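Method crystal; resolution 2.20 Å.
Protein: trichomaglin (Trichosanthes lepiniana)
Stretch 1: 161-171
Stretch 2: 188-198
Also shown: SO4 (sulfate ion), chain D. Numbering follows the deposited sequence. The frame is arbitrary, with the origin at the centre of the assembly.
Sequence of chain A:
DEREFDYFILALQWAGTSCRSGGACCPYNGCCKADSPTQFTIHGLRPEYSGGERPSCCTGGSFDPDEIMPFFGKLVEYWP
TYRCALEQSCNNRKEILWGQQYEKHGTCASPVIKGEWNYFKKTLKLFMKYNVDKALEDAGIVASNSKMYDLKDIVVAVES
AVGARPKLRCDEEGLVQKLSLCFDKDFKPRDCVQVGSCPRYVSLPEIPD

Stretch 1, residues 161-171: AVGARPKLRCD
Stretch 2 (188-198) KPRDCVQVGSC

Stretch 1 leaves a helix at Val162, turns at Gly163 and runs as a strand from Lys167 to Cys170. Gly163 has phi/psi of 89/13, where a CB would jam against the preceding carbonyl O; the backbone itself calls for glycine. Ala164 (-156/150) and Arg165 (-72/126) then extend the chain. Stretch 2 is extended nearly throughout, from Pro189 (-60/144) to Val195 (-143/151), until Ser197 bends at -143/-52. The two run in the same direction: CA of Arg165 lies 4.4 Å from CA of Asp191, CA of Pro166 5.6 Å from CA of Cys192, CA of Arg169 5.4 Å from CA of Ser197, and CA of Cys170 5.0 Å from CA of Cys198. Four residues on one side thus match six on the other, and the extra length bows outward between the two anchored ends.

The first anchor is Arg165. Its N donates to Asp191 OD1 (2.8 Å, 171°), a carboxylate brought round by chi1 m, and its O accepts from Cys192 N (2.9 Å, 161°). Water 1 donates to Arg165 O at 3.0 Å and to Arg190 O at 2.8 Å. The arginine side chain (t, t, p, chi4 -127°) curls so that NE and NH2 each make a weak bond to Cys192 O, both at 3.3 Å. Asp191 CB lies over one guanidinium face and Gln194 NE2 over the opposite one; the 3.2 Å between Arg165 NE and Gln194 NE2 joins two donors and is no hydrogen bond.

Before this anchor, Pro189 (C-gamma exo) packs its CB 3.7 Å from Ala164 CB and 4.0 Å from Val162 CG1 (chi1 t). Beyond it, Lys167 points toward stretch 2: its CB is 4.0 Å from Cys192 CB (chi1 m), and its CG is 3.6 Å from Val195 CG1 (chi1 p). The lysine's t, t, p, t chain carries NZ to within 2.8 Å of sulfate O4, a hydrogen bond to an ion probably from the crystallisation liquor.

The second anchor is covalent. Cys170 and Cys198, both chi1 m, join SG to SG at 2.0 Å with chi3 96°. Ser197, chi1 t, places OG to accept from Cys170 N (2.9 Å, 168°), so a side chain satisfies the strand's backbone donor. Water 2 accepts from Cys198 N at 2.8 Å and donates to Leu168 O at 3.0 Å, filling a gap the backbones leave. The rule is to fix both ends and let side chains and water span the bulge.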

ATOM      1  N   ALA A 161      -7.182  -2.060  16.293  1.00 23.48           N
ATOM      2  CA  ALA A 161      -7.660  -0.817  15.710  1.00 24.30           C
ATOM      3  C   ALA A 161      -8.550  -0.976  14.470  1.00 24.25           C
ATOM      4  O   ALA A 161      -9.526  -0.249  14.308  1.00 24.16           O
ATOM      5  CB  ALA A 161      -6.468   0.080  15.384  1.00 24.65           C
ATOM      6  N   VAL A 162      -8.214  -1.925  13.605  1.00 23.29           N
ATOM      7  CA  VAL A 162      -8.965  -2.151  12.375  1.00 23.27           C
ATOM      8  C   VAL A 162     -10.062  -3.202  12.526  1.00 23.53           C
ATOM      9  O   VAL A 162     -11.066  -3.171  11.807  1.00 22.18           O
ATOM     10  CB  VAL A 162      -8.010  -2.585  11.234  1.00 23.25           C
ATOM     11  CG1 VAL A 162      -8.798  -2.949   9.986  1.00 24.28           C
ATOM     12  CG2 VAL A 162      -7.026  -1.459  10.934  1.00 22.75           C
ATOM     13  N   GLY A 163      -9.868  -4.131  13.459  1.00 22.03           N
ATOM     14  CA  GLY A 163     -10.850  -5.179  13.663  1.00 21.59           C
ATOM     15  C   GLY A 163     -10.628  -6.418  12.802  1.00 21.02           C
ATOM     16  O   GLY A 163     -11.513  -7.260  12.701  1.00 20.78           O
ATOM     17  N   ALA A 164      -9.459  -6.535  12.178  1.00 20.30           N
ATOM     18  CA  ALA A 164      -9.151  -7.690  11.338  1.00 19.51           C
ATOM     19  C   ALA A 164      -7.649  -7.897  11.237  1.00 19.45           C
ATOM     20  O   ALA A 164      -6.870  -6.941  11.304  1.00 19.97           O
ATOM     21  CB  ALA A 164      -9.752  -7.509   9.932  1.00 21.02           C
ATOM     22  N   ARG A 165      -7.251  -9.150  11.069  1.00 18.52           N
ATOM     23  CA  ARG A 165      -5.846  -9.510  10.966  1.00 19.02           C
ATOM     24  C   ARG A 165      -5.172  -9.099   9.648  1.00 18.11           C
ATOM     25  O   ARG A 165      -5.637  -9.452   8.570  1.00 18.83           O
ATOM     26  CB  ARG A 165      -5.697 -11.023  11.150  1.00 20.54           C
ATOM     27  CG  ARG A 165      -4.272 -11.533  10.959  1.00 23.76           C
ATOM     28  CD  ARG A 165      -4.160 -13.015  11.308  1.00 27.56           C
ATOM     29  NE  ARG A 165      -4.905 -13.833  10.361  1.00 31.43           N
ATOM     30  CZ  ARG A 165      -5.823 -14.729  10.703  1.00 33.25           C
ATOM     31  NH1 ARG A 165      -6.114 -14.933  11.983  1.00 35.57           N
ATOM     32  NH2 ARG A 165      -6.464 -15.408   9.762  1.00 32.21           N
ATOM     33  N   PRO A 166      -4.054  -8.361   9.723  1.00 17.92           N
ATOM     34  CA  PRO A 166      -3.354  -7.941   8.502  1.00 17.49           C
ATOM     35  C   PRO A 166      -2.333  -9.002   8.092  1.00 18.71           C
ATOM     36  O   PRO A 166      -2.107  -9.967   8.807  1.00 19.57           O
ATOM     37  CB  PRO A 166      -2.647  -6.673   8.939  1.00 17.17           C
ATOM     38  CG  PRO A 166      -2.180  -7.061  10.318  1.00 18.33           C
ATOM     39  CD  PRO A 166      -3.416  -7.766  10.914  1.00 17.02           C
ATOM     40  N   LYS A 167      -1.706  -8.785   6.947  1.00 20.60           N
ATOM     41  CA  LYS A 167      -0.683  -9.670   6.424  1.00 21.76           C
ATOM     42  C   LYS A 167       0.622  -8.857   6.380  1.00 21.72           C
ATOM     43  O   LYS A 167       0.688  -7.819   5.730  1.00 21.48           O
ATOM     44  CB  LYS A 167      -1.092 -10.137   5.022  1.00 24.70           C
ATOM     45  CG  LYS A 167      -0.068 -11.000   4.313  1.00 28.03           C
ATOM     46  CD  LYS A 167      -0.708 -11.828   3.198  1.00 31.73           C
ATOM     47  CE  LYS A 167      -1.472 -10.965   2.203  1.00 34.08           C
ATOM     48  NZ  LYS A 167      -2.010 -11.760   1.056  1.00 36.84           N
ATOM     49  N   LEU A 168       1.646  -9.307   7.098  1.00 22.21           N
ATOM     50  CA  LEU A 168       2.927  -8.606   7.122  1.00 23.66           C
ATOM     51  C   LEU A 168       3.963  -9.345   6.293  1.00 24.27           C
ATOM     52  O   LEU A 168       3.992 -10.578   6.271  1.00 25.45           O
ATOM     53  CB  LEU A 168       3.456  -8.475   8.548  1.00 25.03           C
ATOM     54  CG  LEU A 168       3.067  -7.274   9.414  1.00 27.55           C
ATOM     55  CD1 LEU A 168       3.749  -6.021   8.881  1.00 28.56           C
ATOM     56  CD2 LEU A 168       1.559  -7.116   9.449  1.00 27.03           C
ATOM     57  N   ARG A 169       4.809  -8.582   5.610  1.00 23.95           N
ATOM     58  CA  ARG A 169       5.861  -9.145   4.785  1.00 24.84           C
ATOM     59  C   ARG A 169       7.161  -8.392   5.085  1.00 24.04           C
ATOM     60  O   ARG A 169       7.194  -7.162   5.047  1.00 23.33           O
ATOM     61  CB  ARG A 169       5.486  -9.012   3.314  1.00 27.83           C
ATOM     62  CG  ARG A 169       6.283  -9.925   2.399  1.00 35.52           C
ATOM     63  CD  ARG A 169       5.357 -10.583   1.372  1.00 39.82           C
ATOM     64  NE  ARG A 169       6.025 -11.648   0.634  1.00 43.52           N
ATOM     65  CZ  ARG A 169       5.419 -12.445  -0.240  1.00 45.84           C
ATOM     66  NH1 ARG A 169       4.122 -12.298  -0.491  1.00 46.20           N
ATOM     67  NH2 ARG A 169       6.111 -13.395  -0.859  1.00 47.66           N
ATOM     68  N   CYS A 170       8.213  -9.141   5.405  1.00 23.25           N
ATOM     69  CA  CYS A 170       9.525  -8.587   5.742  1.00 22.36           C
ATOM     70  C   CYS A 170      10.579  -9.025   4.731  1.00 22.81           C
ATOM     71  O   CYS A 170      10.380 -10.002   4.017  1.00 22.26           O
ATOM     72  CB  CYS A 170       9.978  -9.088   7.123  1.00 21.90           C
ATOM     73  SG  CYS A 170       9.076  -8.384   8.536  1.00 23.27           S
ATOM     74  N   ASP A 171      11.693  -8.300   4.655  1.00 22.34           N
ATOM     75  CA  ASP A 171      12.752  -8.741   3.765  1.00 23.66           C
ATOM     76  C   ASP A 171      13.528  -9.783   4.586  1.00 23.36           C
ATOM     77  O   ASP A 171      13.111 -10.132   5.694  1.00 23.35           O
ATOM     78  CB  ASP A 171      13.659  -7.581   3.306  1.00 23.10           C
ATOM     79  CG  ASP A 171      14.277  -6.808   4.456  1.00 24.38           C
ATOM     80  OD1 ASP A 171      14.394  -7.341   5.578  1.00 22.27           O
ATOM     81  OD2 ASP A 171      14.669  -5.649   4.215  1.00 26.01           O
ATOM     82  N   LYS A 188     -15.782  -4.046   4.133  1.00 26.61           N
ATOM     83  CA  LYS A 188     -15.669  -4.207   5.574  1.00 26.22           C
ATOM     84  C   LYS A 188     -14.416  -5.055   5.781  1.00 24.69           C
ATOM     85  O   LYS A 188     -14.136  -5.961   4.993  1.00 24.11           O
ATOM     86  CB  LYS A 188     -16.889  -4.928   6.155  1.00 28.37           C
ATOM     87  CG  LYS A 188     -18.040  -4.001   6.522  1.00 34.36           C
ATOM     88  CD  LYS A 188     -18.553  -3.223   5.319  1.00 38.11           C
ATOM     89  CE  LYS A 188     -19.577  -2.168   5.742  1.00 41.65           C
ATOM     90  NZ  LYS A 188     -20.119  -1.406   4.579  1.00 42.55           N
ATOM     91  N   PRO A 189     -13.644  -4.767   6.837  1.00 23.62           N
ATOM     92  CA  PRO A 189     -12.421  -5.531   7.110  1.00 23.33           C
ATOM     93  C   PRO A 189     -12.652  -7.024   7.328  1.00 22.69           C
ATOM     94  O   PRO A 189     -13.651  -7.439   7.910  1.00 20.15           O
ATOM     95  CB  PRO A 189     -11.856  -4.844   8.354  1.00 23.39           C
ATOM     96  CG  PRO A 189     -12.320  -3.411   8.176  1.00 23.47           C
ATOM     97  CD  PRO A 189     -13.751  -3.606   7.737  1.00 22.63           C
ATOM     98  N   ARG A 190     -11.700  -7.816   6.853  1.00 22.20           N
ATOM     99  CA  ARG A 190     -11.736  -9.266   6.970  1.00 22.18           C
ATOM    100  C   ARG A 190     -10.316  -9.751   7.229  1.00 21.59           C
ATOM    101  O   ARG A 190      -9.359  -9.197   6.682  1.00 21.39           O
ATOM    102  CB  ARG A 190     -12.252  -9.878   5.660  1.00 23.80           C
ATOM    103  CG  ARG A 190     -13.739  -9.713   5.453  1.00 26.21           C
ATOM    104  CD  ARG A 190     -14.508 -10.605   6.420  1.00 28.71           C
ATOM    105  NE  ARG A 190     -15.953 -10.466   6.287  1.00 31.99           N
ATOM    106  CZ  ARG A 190     -16.661  -9.481   6.825  1.00 34.62           C
ATOM    107  NH1 ARG A 190     -16.055  -8.545   7.539  1.00 37.53           N
ATOM    108  NH2 ARG A 190     -17.976  -9.430   6.648  1.00 36.41           N
ATOM    109  N   ASP A 191     -10.162 -10.778   8.053  1.00 21.56           N
ATOM    110  CA  ASP A 191      -8.827 -11.294   8.321  1.00 23.17           C
ATOM    111  C   ASP A 191      -8.184 -11.712   7.004  1.00 24.56           C
ATOM    112  O   ASP A 191      -8.846 -12.292   6.140  1.00 23.11           O
ATOM    113  CB  ASP A 191      -8.860 -12.537   9.215  1.00 24.48           C
ATOM    114  CG  ASP A 191      -9.421 -12.269  10.590  1.00 26.77           C
ATOM    115  OD1 ASP A 191      -9.136 -11.207  11.180  1.00 26.38           O
ATOM    116  OD2 ASP A 191     -10.145 -13.151  11.091  1.00 31.18           O
ATOM    117  N   CYS A 192      -6.898 -11.420   6.855  1.00 24.10           N
ATOM    118  CA  CYS A 192      -6.170 -11.832   5.667  1.00 25.45           C
ATOM    119  C   CYS A 192      -5.647 -13.243   5.955  1.00 27.33           C
ATOM    120  O   CYS A 192      -5.515 -13.642   7.119  1.00 26.27           O
ATOM    121  CB  CYS A 192      -4.965 -10.933   5.416  1.00 22.97           C
ATOM    122  SG  CYS A 192      -5.219  -9.252   4.763  1.00 18.99           S
ATOM    123  N   VAL A 193      -5.339 -13.990   4.903  1.00 31.21           N
ATOM    124  CA  VAL A 193      -4.805 -15.340   5.070  1.00 34.89           C
ATOM    125  C   VAL A 193      -3.447 -15.258   5.765  1.00 36.44           C
ATOM    126  O   VAL A 193      -2.629 -14.398   5.440  1.00 36.34           O
ATOM    127  CB  VAL A 193      -4.636 -16.047   3.705  1.00 35.44           C
ATOM    128  CG1 VAL A 193      -3.848 -17.338   3.877  1.00 37.86           C
ATOM    129  CG2 VAL A 193      -6.005 -16.346   3.102  1.00 35.70           C
ATOM    130  N   GLN A 194      -3.218 -16.153   6.721  1.00 39.34           N
ATOM    131  CA  GLN A 194      -1.962 -16.194   7.469  1.00 41.73           C
ATOM    132  C   GLN A 194      -0.777 -16.464   6.545  1.00 41.66           C
ATOM    133  O   GLN A 194      -0.888 -17.237   5.595  1.00 41.91           O
ATOM    134  CB  GLN A 194      -2.015 -17.292   8.532  1.00 43.90           C
ATOM    135  CG  GLN A 194      -0.900 -17.195   9.561  1.00 47.89           C
ATOM    136  CD  GLN A 194      -1.204 -16.170  10.643  1.00 49.88           C
ATOM    137  OE1 GLN A 194      -0.308 -15.717  11.363  1.00 51.50           O
ATOM    138  NE2 GLN A 194      -2.476 -15.811  10.772  1.00 51.87           N
ATOM    139  N   VAL A 195       0.356 -15.828   6.827  1.00 41.12           N
ATOM    140  CA  VAL A 195       1.559 -16.019   6.022  1.00 41.55           C
ATOM    141  C   VAL A 195       2.815 -16.020   6.899  1.00 41.44           C
ATOM    142  O   VAL A 195       2.852 -15.386   7.952  1.00 41.91           O
ATOM    143  CB  VAL A 195       1.717 -14.903   4.966  1.00 42.17           C
ATOM    144  CG1 VAL A 195       2.017 -13.570   5.654  1.00 42.51           C
ATOM    145  CG2 VAL A 195       2.830 -15.257   4.000  1.00 42.34           C
ATOM    146  N   GLY A 196       3.840 -16.738   6.456  1.00 40.63           N
ATOM    147  CA  GLY A 196       5.081 -16.786   7.207  1.00 39.66           C
ATOM    148  C   GLY A 196       6.138 -15.987   6.473  1.00 38.15           C
ATOM    149  O   GLY A 196       6.595 -16.390   5.404  1.00 39.04           O
ATOM    150  N   SER A 197       6.519 -14.842   7.025  1.00 35.92           N
ATOM    151  CA  SER A 197       7.528 -14.015   6.376  1.00 33.66           C
ATOM    152  C   SER A 197       8.450 -13.334   7.366  1.00 31.88           C
ATOM    153  O   SER A 197       9.672 -13.417   7.260  1.00 31.84           O
ATOM    154  CB  SER A 197       6.863 -12.943   5.506  1.00 33.46           C
ATOM    155  OG  SER A 197       7.818 -11.992   5.052  1.00 31.08           O
ATOM    156  N   CYS A 198       7.853 -12.657   8.333  1.00 29.19           N
ATOM    157  CA  CYS A 198       8.614 -11.927   9.324  1.00 27.58           C
ATOM    158  C   CYS A 198       9.071 -12.759  10.509  1.00 27.81           C
ATOM    159  O   CYS A 198       8.363 -13.652  10.960  1.00 27.57           O
ATOM    160  CB  CYS A 198       7.783 -10.760   9.837  1.00 25.64           C
ATOM    161  SG  CYS A 198       7.384  -9.495   8.597  1.00 22.66           S
TER
HETATM  162  S   SO4 D 253       0.597  -9.678  -0.600  1.00 81.83           S
HETATM  163  O1  SO4 D 253       1.717  -9.773  -1.557  1.00 81.58           O
HETATM  164  O2  SO4 D 253       0.034  -8.310  -0.626  1.00 80.97           O
HETATM  165  O3  SO4 D 253       1.104  -9.983   0.753  1.00 81.59           O
HETATM  166  O4  SO4 D 253      -0.455 -10.645  -0.974  1.00 81.12           O
HETATM  167  O   HOH W   1      -7.283  -7.415   7.203  1.00 13.72           O
HETATM  168  O   HOH W   2       5.144 -12.119   8.517  1.00 37.16           O
HETATM  169  O   HOH W   3      12.004 -12.410   6.652  1.00 41.62           O